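Local atomic coordinates of glycoside hydrolase family 81 (Clostridium thermocellum, PDB entry 6FOP), a protein that probably hydrolyses beta-1,3-glucans such as laminarin, as a family 81 glycoside hydrolase associated with the bacterial cellulosome. Residues Phe89-Ser94 / Phe136-Gly141. Residues are numbered along the deposited sequence; the frame is centred on the assembly and turned at random.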
# COMPACT_ATOMS: atom_id res chain seq x y z
N PHE A 89 -17.06 23.98 -2.87
CA PHE A 89 -17.33 25.02 -1.87
C PHE A 89 -16.29 24.95 -0.78
O PHE A 89 -15.72 23.86 -0.49
CB PHE A 89 -18.74 24.94 -1.27
CG PHE A 89 -19.07 23.62 -0.68
CD1 PHE A 89 -18.79 23.37 0.68
CD2 PHE A 89 -19.70 22.64 -1.42
CE1 PHE A 89 -19.12 22.16 1.25
CE2 PHE A 89 -20.02 21.42 -0.86
CZ PHE A 89 -19.75 21.19 0.49
N THR A 90 -16.04 26.08 -0.13
CA THR A 90 -15.15 26.13 1.01
C THR A 90 -16.00 26.28 2.28
O THR A 90 -16.87 27.17 2.37
CB THR A 90 -14.13 27.29 0.86
OG1 THR A 90 -13.24 26.99 -0.24
CG2 THR A 90 -13.34 27.47 2.08
N VAL A 91 -15.75 25.41 3.25
CA VAL A 91 -16.36 25.49 4.57
C VAL A 91 -15.49 26.43 5.37
O VAL A 91 -14.41 26.08 5.80
CB VAL A 91 -16.44 24.11 5.24
CG1 VAL A 91 -17.00 24.21 6.66
CG2 VAL A 91 -17.30 23.16 4.42
N GLY A 92 -16.02 27.66 5.55
CA GLY A 92 -15.37 28.71 6.32
C GLY A 92 -16.17 29.03 7.57
O GLY A 92 -17.08 28.29 7.97
N HIS A 93 -15.87 30.19 8.15
CA HIS A 93 -16.34 30.56 9.47
C HIS A 93 -16.85 32.02 9.39
O HIS A 93 -16.26 32.87 8.69
CB HIS A 93 -15.19 30.39 10.45
CG HIS A 93 -15.56 30.50 11.89
ND1 HIS A 93 -15.87 31.70 12.47
CD2 HIS A 93 -15.59 29.58 12.88
CE1 HIS A 93 -16.09 31.52 13.76
NE2 HIS A 93 -15.93 30.24 14.03
N SER A 94 -17.93 32.30 10.11
CA SER A 94 -18.63 33.59 9.98
C SER A 94 -17.86 34.76 10.56
O SER A 94 -18.13 35.90 10.20
CB SER A 94 -20.02 33.49 10.61
OG SER A 94 -19.98 33.24 11.99
N PHE A 136 -18.21 18.28 10.73
CA PHE A 136 -17.59 19.48 11.26
C PHE A 136 -18.17 19.86 12.62
O PHE A 136 -19.37 19.68 12.85
CB PHE A 136 -17.79 20.66 10.30
CG PHE A 136 -17.30 20.40 8.88
CD1 PHE A 136 -18.14 19.83 7.94
CD2 PHE A 136 -16.00 20.72 8.52
CE1 PHE A 136 -17.69 19.56 6.65
CE2 PHE A 136 -15.55 20.45 7.24
CZ PHE A 136 -16.40 19.89 6.31
N VAL A 137 -17.30 20.42 13.47
CA VAL A 137 -17.75 21.05 14.72
C VAL A 137 -17.13 22.44 14.74
O VAL A 137 -15.94 22.61 14.49
CB VAL A 137 -17.32 20.23 15.95
CG1 VAL A 137 -17.59 21.02 17.24
CG2 VAL A 137 -18.09 18.92 15.97
N PHE A 138 -17.98 23.43 15.03
CA PHE A 138 -17.61 24.85 15.07
C PHE A 138 -17.54 25.37 16.51
O PHE A 138 -18.31 24.94 17.38
CB PHE A 138 -18.64 25.67 14.28
CG PHE A 138 -18.45 25.57 12.81
CD1 PHE A 138 -18.77 24.41 12.12
CD2 PHE A 138 -17.93 26.64 12.12
CE1 PHE A 138 -18.51 24.32 10.75
CE2 PHE A 138 -17.69 26.56 10.76
CZ PHE A 138 -18.00 25.41 10.08
N THR A 139 -16.62 26.30 16.76
CA THR A 139 -16.70 27.15 17.93
C THR A 139 -16.54 28.62 17.49
O THR A 139 -15.93 28.93 16.47
CB THR A 139 -15.61 26.85 18.97
OG1 THR A 139 -14.34 27.33 18.49
CG2 THR A 139 -15.59 25.39 19.33
N GLY A 140 -17.21 29.50 18.22
CA GLY A 140 -17.00 30.93 18.05
C GLY A 140 -17.72 31.57 16.91
O GLY A 140 -17.52 32.75 16.66
N GLY A 141 -18.57 30.81 16.22
CA GLY A 141 -19.30 31.32 15.09
C GLY A 141 -19.93 30.26 14.23
O GLY A 141 -19.95 29.08 14.58
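Val91 lays its CG1 methyl over one face of the Phe136 ring, displaced toward the rim, in a CH-pi contact 4.2 Å from the ring centroid. The two side chains meet tip to tip between their strands, whose axes come no nearer than 9.4 Å and run at 22° to each other; this is the spacing of two layers packed face to face, a beta-sandwich arrangement. With CG1 anti to the backbone N (chi1 176°), the same methyl also reaches the edge of Phe138, 3.8 Å from its CZ, while CG2 of Val91 touches CZ of Phe136. One branched residue thus engages two aromatic rings. Phe138 turns its edge to the backbone as well: the carbonyl oxygen of Gly92 lies at that edge, in the plane of the Phe138 ring, 3.3 Å from CE2.

Farther along, the layers converge and a polar link replaces the apolar one. His93 donates from NE2 to the carbonyl oxygen of Thr139 at 2.8 Å, nearly straight at 169°, with the acceptor almost in the imidazole plane. ND1 accepts from the backbone N atoms of Ser95 and Val96, so both ring nitrogens are engaged and the ring's rotation is fixed; this pattern is consistent with a neutral imidazole protonated on NE2. Gly141 C lies over one face of the ring, with Gly141 CA 3.5 Å from His93 CE1. Ser94 OG bonds to the backbone N of Asn142, just beyond this turn.

Strand 89-93 lies between strands 66-70 and 143-147 in one antiparallel sheet, whereas 133-139 belongs to the facing sheet, where Ile123 of strand 121-128 packs against both Phe136 and Phe138; the turn after Thr139 carries the chain across to strand 143-147.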